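Local structure of probable N-glycosylase/DNA lyase (Thermotoga maritima, 3N0U) at residues I23-K28 / Y208-L212; G78-L84 / E104-R110; M166-I172 / V187-L191. The protein is a probable DNA glycosylase/lyase of the helix-hairpin-helix superfamily, built almost wholly from helices and loops in a single chain. All blocks are in the same frame, centred on the assembly; numbering follows the deposited sequence.

Contact 1: residues I23-K28 / Y208-L212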
loop_
_atom_site.group_PDB
_atom_site.type_symbol
_atom_site.label_atom_id
_atom_site.label_comp_id
_atom_site.label_asym_id
_atom_site.label_seq_id
_atom_site.Cartn_x
_atom_site.Cartn_y
_atom_site.Cartn_z
ATOM N N ILE A 23 -17.099 -11.768 -8.367
ATOM C CA ILE A 23 -17.268 -10.504 -7.640
ATOM C C ILE A 23 -16.901 -9.303 -8.478
ATOM O O ILE A 23 -17.066 -8.171 -8.038
ATOM C CB ILE A 23 -16.510 -10.453 -6.274
ATOM C CG1 ILE A 23 -15.014 -10.706 -6.404
ATOM C CG2 ILE A 23 -17.116 -11.467 -5.290
ATOM C CD1 ILE A 23 -14.206 -9.568 -6.977
ATOM N N ARG A 24 -16.417 -9.535 -9.690
ATOM C CA ARG A 24 -15.851 -8.448 -10.477
ATOM C C ARG A 24 -16.841 -7.332 -10.758
ATOM O O ARG A 24 -16.534 -6.158 -10.577
ATOM C CB ARG A 24 -15.296 -8.990 -11.784
ATOM C CG ARG A 24 -14.461 -7.988 -12.547
ATOM C CD ARG A 24 -13.971 -8.633 -13.851
ATOM N NE ARG A 24 -12.839 -7.901 -14.415
ATOM C CZ ARG A 24 -11.842 -8.461 -15.078
ATOM N NH1 ARG A 24 -10.868 -7.691 -15.520
ATOM N NH2 ARG A 24 -11.826 -9.780 -15.325
ATOM N N GLU A 25 -18.047 -7.688 -11.180
ATOM C CA GLU A 25 -19.001 -6.671 -11.608
ATOM C C GLU A 25 -19.378 -5.788 -10.434
ATOM O O GLU A 25 -19.448 -4.578 -10.560
ATOM C CB GLU A 25 -20.249 -7.333 -12.173
ATOM C CG GLU A 25 -21.315 -6.355 -12.622
ATOM C CD GLU A 25 -22.609 -7.056 -13.021
ATOM O OE1 GLU A 25 -23.701 -6.554 -12.666
ATOM O OE2 GLU A 25 -22.533 -8.116 -13.687
ATOM N N GLU A 26 -19.608 -6.400 -9.286
ATOM C CA GLU A 26 -20.044 -5.629 -8.135
ATOM C C GLU A 26 -18.928 -4.798 -7.525
ATOM O O GLU A 26 -19.184 -3.743 -6.938
ATOM C CB GLU A 26 -20.711 -6.529 -7.078
ATOM C CG GLU A 26 -19.806 -7.442 -6.299
ATOM C CD GLU A 26 -20.600 -8.505 -5.552
ATOM O OE1 GLU A 26 -20.324 -8.745 -4.358
ATOM O OE2 GLU A 26 -21.478 -9.114 -6.176
ATOM N N ALA A 27 -17.698 -5.296 -7.620
ATOM C CA ALA A 27 -16.565 -4.621 -7.019
ATOM C C ALA A 27 -16.062 -3.504 -7.908
ATOM O O ALA A 27 -15.481 -2.541 -7.421
ATOM C CB ALA A 27 -15.444 -5.605 -6.708
ATOM N N LYS A 28 -16.280 -3.625 -9.211
ATOM C CA LYS A 28 -15.641 -2.707 -10.153
ATOM C C LYS A 28 -15.906 -1.227 -9.874
ATOM O O LYS A 28 -14.982 -0.417 -9.916
ATOM C CB LYS A 28 -16.004 -3.069 -11.583
ATOM C CG LYS A 28 -15.405 -2.126 -12.596
ATOM C CD LYS A 28 -15.666 -2.576 -14.009
ATOM C CE LYS A 28 -14.904 -1.691 -15.002
ATOM N NZ LYS A 28 -15.095 -2.157 -16.400
ATOM N N TYR A 208 -9.251 -5.893 -6.122
ATOM C CA TYR A 208 -10.164 -7.013 -6.321
ATOM C C TYR A 208 -9.830 -8.138 -5.329
ATOM O O TYR A 208 -10.731 -8.740 -4.755
ATOM C CB TYR A 208 -10.123 -7.503 -7.775
ATOM C CG TYR A 208 -10.802 -6.568 -8.746
ATOM C CD1 TYR A 208 -12.175 -6.572 -8.899
ATOM C CD2 TYR A 208 -10.063 -5.695 -9.532
ATOM C CE1 TYR A 208 -12.797 -5.720 -9.800
ATOM C CE2 TYR A 208 -10.676 -4.836 -10.424
ATOM C CZ TYR A 208 -12.045 -4.868 -10.557
ATOM O OH TYR A 208 -12.684 -4.026 -11.417
ATOM N N LEU A 209 -8.545 -8.422 -5.132
ATOM C CA LEU A 209 -8.122 -9.461 -4.188
ATOM C C LEU A 209 -8.626 -9.144 -2.785
ATOM O O LEU A 209 -9.086 -10.022 -2.045
ATOM C CB LEU A 209 -6.603 -9.591 -4.170
ATOM C CG LEU A 209 -5.956 -10.219 -5.407
ATOM C CD1 LEU A 209 -4.447 -10.190 -5.256
ATOM C CD2 LEU A 209 -6.431 -11.645 -5.632
ATOM N N TRP A 210 -8.541 -7.880 -2.394
ATOM C CA TRP A 210 -8.977 -7.526 -1.043
ATOM C C TRP A 210 -10.489 -7.540 -0.870
ATOM O O TRP A 210 -10.983 -7.768 0.236
ATOM C CB TRP A 210 -8.400 -6.178 -0.612
ATOM C CG TRP A 210 -7.129 -6.332 0.154
ATOM C CD1 TRP A 210 -5.857 -6.190 -0.309
ATOM C CD2 TRP A 210 -7.020 -6.681 1.529
ATOM N NE1 TRP A 210 -4.959 -6.423 0.701
ATOM C CE2 TRP A 210 -5.652 -6.722 1.845
ATOM C CE3 TRP A 210 -7.955 -6.955 2.532
ATOM C CZ2 TRP A 210 -5.192 -7.033 3.118
ATOM C CZ3 TRP A 210 -7.499 -7.257 3.800
ATOM C CH2 TRP A 210 -6.129 -7.297 4.082
ATOM N N TYR A 211 -11.225 -7.327 -1.956
ATOM C CA TYR A 211 -12.685 -7.397 -1.919
ATOM C C TYR A 211 -13.151 -8.781 -1.461
ATOM O O TYR A 211 -14.176 -8.915 -0.814
ATOM C CB TYR A 211 -13.286 -7.033 -3.288
ATOM C CG TYR A 211 -14.790 -7.002 -3.288
ATOM C CD1 TYR A 211 -15.464 -5.855 -2.940
ATOM C CD2 TYR A 211 -15.542 -8.145 -3.569
ATOM C CE1 TYR A 211 -16.845 -5.819 -2.909
ATOM C CE2 TYR A 211 -16.906 -8.111 -3.549
ATOM C CZ TYR A 211 -17.558 -6.951 -3.194
ATOM O OH TYR A 211 -18.927 -6.904 -3.141
ATOM N N LEU A 212 -12.366 -9.795 -1.762
ATOM C CA LEU A 212 -12.746 -11.168 -1.408
ATOM C C LEU A 212 -12.992 -11.381 0.078
ATOM O O LEU A 212 -13.778 -12.239 0.445
ATOM C CB LEU A 212 -11.675 -12.160 -1.863
ATOM C CG LEU A 212 -11.413 -12.250 -3.358
ATOM C CD1 LEU A 212 -10.271 -13.267 -3.612
ATOM C CD2 LEU A 212 -12.652 -12.646 -4.090
HETATM O O HOH W 1 -12.983 -5.082 -14.012
#

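Contact 2: residues G78-L84 / E104-R110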
loop_
_atom_site.group_PDB
_atom_site.type_symbol
_atom_site.label_atom_id
_atom_site.label_comp_id
_atom_site.label_asym_id
_atom_site.label_seq_id
_atom_site.Cartn_x
_atom_site.Cartn_y
_atom_site.Cartn_z
ATOM N N GLY A 78 -0.830 17.144 10.753
ATOM C CA GLY A 78 0.001 16.909 11.920
ATOM C C GLY A 78 1.188 16.009 11.586
ATOM O O GLY A 78 2.238 16.081 12.217
ATOM N N PHE A 79 1.035 15.135 10.598
ATOM C CA PHE A 79 2.165 14.299 10.198
ATOM C C PHE A 79 3.351 15.153 9.759
ATOM O O PHE A 79 4.492 14.733 9.876
ATOM C CB PHE A 79 1.803 13.369 9.047
ATOM C CG PHE A 79 0.819 12.291 9.413
ATOM C CD1 PHE A 79 1.023 11.488 10.524
ATOM C CD2 PHE A 79 -0.321 12.105 8.657
ATOM C CE1 PHE A 79 0.125 10.484 10.858
ATOM C CE2 PHE A 79 -1.225 11.126 8.979
ATOM C CZ PHE A 79 -1.003 10.307 10.096
ATOM N N VAL A 80 3.059 16.329 9.207
ATOM C CA VAL A 80 4.085 17.232 8.706
ATOM C C VAL A 80 4.698 18.081 9.814
ATOM O O VAL A 80 5.921 18.281 9.840
ATOM C CB VAL A 80 3.493 18.178 7.630
ATOM C CG1 VAL A 80 4.527 19.193 7.155
ATOM C CG2 VAL A 80 2.993 17.377 6.463
ATOM N N HIS A 81 3.876 18.588 10.735
ATOM C CA HIS A 81 4.372 19.629 11.620
ATOM C C HIS A 81 4.484 19.274 13.099
ATOM O O HIS A 81 5.179 19.982 13.829
ATOM C CB HIS A 81 3.552 20.924 11.447
ATOM C CG HIS A 81 2.131 20.812 11.907
ATOM N ND1 HIS A 81 1.776 20.783 13.244
ATOM C CD2 HIS A 81 0.970 20.734 11.211
ATOM C CE1 HIS A 81 0.464 20.670 13.346
ATOM N NE2 HIS A 81 -0.047 20.646 12.126
ATOM N N LEU A 82 3.812 18.231 13.572
ATOM C CA LEU A 82 3.829 17.983 15.013
ATOM C C LEU A 82 5.186 17.511 15.522
ATOM O O LEU A 82 5.867 16.730 14.860
ATOM C CB LEU A 82 2.794 16.935 15.414
ATOM C CG LEU A 82 1.331 17.359 15.363
ATOM C CD1 LEU A 82 0.442 16.153 15.586
ATOM C CD2 LEU A 82 1.017 18.396 16.420
ATOM N N PRO A 83 5.569 17.957 16.723
ATOM C CA PRO A 83 6.774 17.364 17.317
ATOM C C PRO A 83 6.564 15.906 17.643
ATOM O O PRO A 83 5.431 15.472 17.807
ATOM C CB PRO A 83 6.977 18.156 18.618
ATOM C CG PRO A 83 6.059 19.279 18.559
ATOM C CD PRO A 83 4.947 18.938 17.618
ATOM N N LEU A 84 7.662 15.178 17.770
ATOM C CA LEU A 84 7.614 13.741 18.007
ATOM C C LEU A 84 6.642 13.352 19.126
ATOM O O LEU A 84 5.807 12.462 18.941
ATOM C CB LEU A 84 9.023 13.248 18.340
ATOM C CG LEU A 84 9.141 11.792 18.727
ATOM C CD1 LEU A 84 8.619 10.919 17.614
ATOM C CD2 LEU A 84 10.604 11.453 19.022
ATOM N N GLU A 104 8.362 8.227 15.292
ATOM C CA GLU A 104 9.764 8.488 15.008
ATOM C C GLU A 104 10.062 8.325 13.525
ATOM O O GLU A 104 10.769 9.154 12.929
ATOM C CB GLU A 104 10.650 7.569 15.852
ATOM C CG GLU A 104 10.661 7.954 17.330
ATOM C CD GLU A 104 11.405 6.997 18.235
ATOM O OE1 GLU A 104 11.965 6.003 17.743
ATOM O OE2 GLU A 104 11.433 7.262 19.458
ATOM N N PHE A 105 9.515 7.272 12.926
ATOM C CA PHE A 105 9.659 7.062 11.489
ATOM C C PHE A 105 9.137 8.252 10.700
ATOM O O PHE A 105 9.804 8.743 9.790
ATOM C CB PHE A 105 8.895 5.821 11.013
ATOM C CG PHE A 105 9.430 4.517 11.519
ATOM C CD1 PHE A 105 10.731 4.380 11.955
ATOM C CD2 PHE A 105 8.601 3.411 11.551
ATOM C CE1 PHE A 105 11.194 3.156 12.415
ATOM C CE2 PHE A 105 9.055 2.190 11.984
ATOM C CZ PHE A 105 10.352 2.059 12.427
ATOM N N ILE A 106 7.938 8.706 11.045
ATOM C CA ILE A 106 7.279 9.788 10.306
ATOM C C ILE A 106 8.107 11.076 10.430
ATOM O O ILE A 106 8.352 11.788 9.428
ATOM C CB ILE A 106 5.817 9.967 10.768
ATOM C CG1 ILE A 106 5.009 8.761 10.295
ATOM C CG2 ILE A 106 5.201 11.249 10.219
ATOM C CD1 ILE A 106 3.686 8.576 11.026
ATOM N N VAL A 107 8.522 11.400 11.645
ATOM C CA VAL A 107 9.308 12.608 11.851
ATOM C C VAL A 107 10.595 12.543 11.004
ATOM O O VAL A 107 10.978 13.525 10.334
ATOM C CB VAL A 107 9.637 12.825 13.336
ATOM C CG1 VAL A 107 10.622 13.967 13.488
ATOM C CG2 VAL A 107 8.374 13.159 14.113
ATOM N N GLU A 108 11.265 11.393 11.025
ATOM C CA GLU A 108 12.506 11.228 10.266
ATOM C C GLU A 108 12.265 11.389 8.772
ATOM O O GLU A 108 13.099 11.934 8.046
ATOM C CB GLU A 108 13.137 9.863 10.537
ATOM C CG GLU A 108 13.666 9.670 11.930
ATOM C CD GLU A 108 14.170 8.243 12.156
ATOM O OE1 GLU A 108 13.334 7.323 12.335
ATOM O OE2 GLU A 108 15.402 8.039 12.129
ATOM N N ASN A 109 11.115 10.926 8.311
ATOM C CA ASN A 109 10.802 10.961 6.887
ATOM C C ASN A 109 10.544 12.364 6.364
ATOM O O ASN A 109 10.432 12.568 5.152
ATOM C CB ASN A 109 9.598 10.068 6.600
ATOM C CG ASN A 109 9.950 8.628 6.636
ATOM O OD1 ASN A 109 11.113 8.275 6.551
ATOM N ND2 ASN A 109 8.953 7.773 6.769
ATOM N N ARG A 110 10.423 13.334 7.261
ATOM C CA ARG A 110 10.175 14.696 6.811
ATOM C C ARG A 110 11.322 15.196 5.932
ATOM O O ARG A 110 11.162 16.141 5.161
ATOM C CB ARG A 110 9.893 15.628 7.997
ATOM C CG ARG A 110 8.612 15.266 8.696
ATOM C CD ARG A 110 8.443 16.005 9.998
ATOM N NE ARG A 110 7.203 15.625 10.662
ATOM C CZ ARG A 110 6.875 15.956 11.902
ATOM N NH1 ARG A 110 7.712 16.664 12.658
ATOM N NH2 ARG A 110 5.690 15.578 12.384
#

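Contact 3: residues M166-I172 / V187-L191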
loop_
_atom_site.group_PDB
_atom_site.type_symbol
_atom_site.label_atom_id
_atom_site.label_comp_id
_atom_site.label_asym_id
_atom_site.label_seq_id
_atom_site.Cartn_x
_atom_site.Cartn_y
_atom_site.Cartn_z
ATOM N N MET A 166 -1.888 -16.442 -2.321
ATOM C CA MET A 166 -0.987 -17.018 -3.301
ATOM C C MET A 166 -0.546 -18.409 -2.872
ATOM O O MET A 166 -0.427 -19.295 -3.692
ATOM C CB MET A 166 0.224 -16.120 -3.504
ATOM C CG MET A 166 -0.113 -14.779 -4.149
ATOM S SD MET A 166 1.374 -13.780 -4.404
ATOM C CE MET A 166 2.048 -14.603 -5.851
ATOM N N LYS A 167 -0.304 -18.603 -1.582
ATOM C CA LYS A 167 0.123 -19.905 -1.094
ATOM C C LYS A 167 -1.026 -20.913 -1.180
ATOM O O LYS A 167 -0.836 -22.039 -1.600
ATOM C CB LYS A 167 0.660 -19.799 0.346
ATOM C CG LYS A 167 1.137 -21.126 0.936
ATOM C CD LYS A 167 1.813 -20.923 2.289
ATOM C CE LYS A 167 2.447 -22.208 2.801
ATOM N NZ LYS A 167 1.448 -23.295 2.973
ATOM N N ARG A 168 -2.222 -20.491 -0.799
ATOM C CA ARG A 168 -3.388 -21.367 -0.789
ATOM C C ARG A 168 -3.728 -21.859 -2.195
ATOM O O ARG A 168 -4.311 -22.923 -2.362
ATOM C CB ARG A 168 -4.578 -20.610 -0.201
ATOM C CG ARG A 168 -5.913 -21.342 -0.222
ATOM C CD ARG A 168 -7.057 -20.379 0.141
ATOM N NE ARG A 168 -6.590 -19.249 0.950
ATOM C CZ ARG A 168 -7.249 -18.102 1.105
ATOM N NH1 ARG A 168 -8.421 -17.913 0.507
ATOM N NH2 ARG A 168 -6.730 -17.137 1.859
ATOM N N HIS A 169 -3.360 -21.085 -3.210
ATOM C CA HIS A 169 -3.693 -21.451 -4.581
ATOM C C HIS A 169 -2.482 -21.919 -5.373
ATOM O O HIS A 169 -2.506 -21.963 -6.607
ATOM C CB HIS A 169 -4.404 -20.294 -5.273
ATOM C CG HIS A 169 -5.773 -20.055 -4.731
ATOM N ND1 HIS A 169 -6.030 -19.140 -3.731
ATOM C CD2 HIS A 169 -6.952 -20.654 -5.008
ATOM C CE1 HIS A 169 -7.317 -19.165 -3.441
ATOM N NE2 HIS A 169 -7.898 -20.078 -4.196
ATOM N N GLY A 170 -1.430 -22.273 -4.644
ATOM C CA GLY A 170 -0.280 -22.938 -5.218
ATOM C C GLY A 170 0.666 -22.053 -6.003
ATOM O O GLY A 170 1.533 -22.567 -6.695
ATOM N N LEU A 171 0.515 -20.735 -5.903
ATOM C CA LEU A 171 1.367 -19.822 -6.658
ATOM C C LEU A 171 2.755 -19.696 -6.038
ATOM O O LEU A 171 3.743 -19.466 -6.731
ATOM C CB LEU A 171 0.715 -18.443 -6.753
ATOM C CG LEU A 171 -0.604 -18.425 -7.514
ATOM C CD1 LEU A 171 -1.206 -17.046 -7.472
ATOM C CD2 LEU A 171 -0.389 -18.867 -8.951
ATOM N N ILE A 172 2.818 -19.825 -4.723
ATOM C CA ILE A 172 4.093 -19.844 -4.027
ATOM C C ILE A 172 4.035 -20.987 -3.040
ATOM O O ILE A 172 2.951 -21.463 -2.702
ATOM C CB ILE A 172 4.406 -18.502 -3.302
ATOM C CG1 ILE A 172 3.336 -18.194 -2.253
ATOM C CG2 ILE A 172 4.521 -17.363 -4.310
ATOM C CD1 ILE A 172 3.525 -16.850 -1.514
ATOM N N VAL A 187 8.169 -12.754 -6.580
ATOM C CA VAL A 187 6.798 -13.069 -6.198
ATOM C C VAL A 187 5.830 -12.072 -6.856
ATOM O O VAL A 187 4.739 -12.429 -7.266
ATOM C CB VAL A 187 6.643 -13.087 -4.666
ATOM C CG1 VAL A 187 5.185 -13.280 -4.257
ATOM C CG2 VAL A 187 7.492 -14.209 -4.095
ATOM N N GLU A 188 6.256 -10.821 -6.982
ATOM C CA GLU A 188 5.449 -9.824 -7.663
ATOM C C GLU A 188 5.185 -10.225 -9.116
ATOM O O GLU A 188 4.076 -10.038 -9.621
ATOM C CB GLU A 188 6.136 -8.467 -7.595
ATOM C CG GLU A 188 5.526 -7.381 -8.478
ATOM C CD GLU A 188 6.230 -6.046 -8.270
ATOM O OE1 GLU A 188 7.419 -5.910 -8.671
ATOM O OE2 GLU A 188 5.602 -5.131 -7.671
ATOM N N GLU A 189 6.185 -10.788 -9.789
ATOM C CA GLU A 189 6.023 -11.152 -11.191
ATOM C C GLU A 189 5.054 -12.330 -11.325
ATOM O O GLU A 189 4.292 -12.400 -12.285
ATOM C CB GLU A 189 7.381 -11.463 -11.836
ATOM C CG GLU A 189 7.299 -12.030 -13.248
ATOM C CD GLU A 189 6.689 -11.064 -14.268
ATOM O OE1 GLU A 189 6.613 -9.843 -14.004
ATOM O OE2 GLU A 189 6.284 -11.528 -15.352
ATOM N N ILE A 190 5.089 -13.263 -10.375
ATOM C CA ILE A 190 4.102 -14.337 -10.342
ATOM C C ILE A 190 2.679 -13.767 -10.282
ATOM O O ILE A 190 1.792 -14.168 -11.033
ATOM C CB ILE A 190 4.324 -15.243 -9.124
ATOM C CG1 ILE A 190 5.633 -16.017 -9.283
ATOM C CG2 ILE A 190 3.169 -16.187 -8.943
ATOM C CD1 ILE A 190 5.977 -16.922 -8.092
ATOM N N LEU A 191 2.460 -12.824 -9.377
ATOM C CA LEU A 191 1.147 -12.226 -9.235
ATOM C C LEU A 191 0.790 -11.364 -10.440
ATOM O O LEU A 191 -0.390 -11.202 -10.738
ATOM C CB LEU A 191 1.063 -11.389 -7.955
ATOM C CG LEU A 191 -0.352 -11.071 -7.460
ATOM C CD1 LEU A 191 -1.111 -12.323 -7.143
ATOM C CD2 LEU A 191 -0.302 -10.181 -6.218
#

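Contact 1: residues I23-K28 / Y208-L212
Tyr208 and Tyr211 reach out from helix 202-214 about one turn apart and take hold of helix 13-44 in different ways. Ala27 CB stands over one face of the Tyr211 ring, 3.8 Å from the ring centroid and 14° off the ring normal, a CH-pi contact. The tyrosine stretches past Ile23, whose CB comes within 3.6 Å of Tyr211 CE2 as the two side chains run by each other in opposite directions. At the far end, Tyr211 OH donates to Glu26 OE1 over 2.6 Å. The carboxylate is turned nearly perpendicular to the ring, 86° between planes, and accepts through the anti lone pair of OE1, the one facing away from OE2.

One knob-into-hole contact joins the first and last long helices of the chain; the axes of segments 23-28 and 208-212 lie at 105°. The knob is Tyr208, seated among Ile23, Arg24, Ala27 and Lys28. Ile23 CD1 and the carbonyl Arg24 O sit at the edge of its ring, close to the ring plane; Arg24 O is 3.8 Å from Tyr208 CE1. Lys28 runs alongside in the same direction, its CB 3.5 Å from Tyr208 OH. That hydroxyl accepts a hydrogen bond from a water, which in turn accepts from Arg24 NE. The rest of the Arg24 guanidinium is engaged by Glu21, Glu200 and the carbonyl of Phe198. Leu212 CD2 also lies 3.8 Å from Ile23 CG1.

Contact 2: residues G78-L84 / E104-R110
The guanidinium of Arg110 has Val80 O over one face, 3.1 Å above the plane and toward the rim, and Val107 CG2 over the opposite face, also offset, while Phe79 O and Leu82 O lie at its edges in the plane. It binds carbonyls at the C-terminal end of the short helix 78-81 and in the turn after it, within the helical glycosylase fold. Phe79 O is gripped side-on by NE and NH2, and both donors approach from the same side of the carbonyl plane. Leu82 O is gripped end-on by NH1 and NH2. The extended chain of Arg110 carries the group across from the end of helix 99-109, and four N-H donations to two oxygens at different edges should fix its rotation. The positive charge also lies where the helix carbonyls gather, which probably favours it electrostatically.

Beside the guanidinium the contact is apolar. Ile106 crosses Phe79 obliquely, CD1 4.0 Å from Phe79 CD1, and Leu87 and Ser55 border the same pair. Leu84 lays its CD1 against the aliphatic part of Glu104, 3.6 Å from CG, while the carboxylate turns to Lys101 and Gln100. Of the four bonds, Arg110 NH2 to Leu82 O, at 2.7 Å, lies in the carbonyl plane on a lone pair.

Contact 3: residues M166-I172 / V187-L191
Helix 160-168 ends in a Schellman motif, with Leu171 N bonded to Met166 O and Gly170 N to Lys167 O while Gly170, at phi 77°, takes the C-prime position; the chain turned back in this way packs against helix 181-198. The motif presents Met166, Leu171 and Ile172 to the neighbouring helix together, one from the last turn of the helix and two from the chain just beyond the glycine. The side chains that meet, joining these parts of the all-helical fold, are all apolar.

Met166 has the largest share of the contact. Its chain runs out straight as far as SD and then bends at the last torsion (chi3 77°), which tucks the methyl CE against the backbone and side chains of the facing helix. CE is 3.7 Å from Ile190 CG2 and also touches the carbonyl oxygen of Val187, and Leu191 CB borders it as well. The sulfur lies between two branches, 3.8 Å from Val187 CG1 and 4.0 Å from Leu191 CD1. Val187, Ile190 and Leu191, spaced i, i+3 and i+4 on one face of the helix, all touch the end of the thioether.

Ile190 divides its branches between partners. Its CG2 meets the methionine methyl and also Leu171 CB, at 4.0 Å, while the longer branch runs to the post-helical chain. Ile172 adds its CG2, which touches both Val187 CG1 and Ile190 CD1; it crosses the valine at about a right angle and the isoleucine obliquely. Leu163, from the preceding turn of helix 160-168, touches both Ile172 and Val187, extending the apolar layer into the helix body. At the tip of Ile190, CD1 rests 3.6 Å from the carbonyl oxygen Leu171 O.

In the fold
Contacts 1 and 3 belong to one half of the molecule. Their centres are 19 Å apart, and they meet directly where Leu209 CD1 packs 4.3 Å from Leu191 CD2, joining the consecutive helices 181-198 and 202-214. Helix 160-168 bridges them too: it ends in contact 3, and its Leu165 touches Leu209 and Leu212. Contact 2 lies across the chain's centre from both, its centre 35 Å from that of contact 1 and 36 Å from that of contact 3. The Ile106 side chain in contact 2 is about 12 Å from the bound sodium ion; Asn109 OD1 accepts a hydrogen bond from the backbone N of Lys136, next to Ala135 of the Val132, Ala135 and Ile138 sodium site.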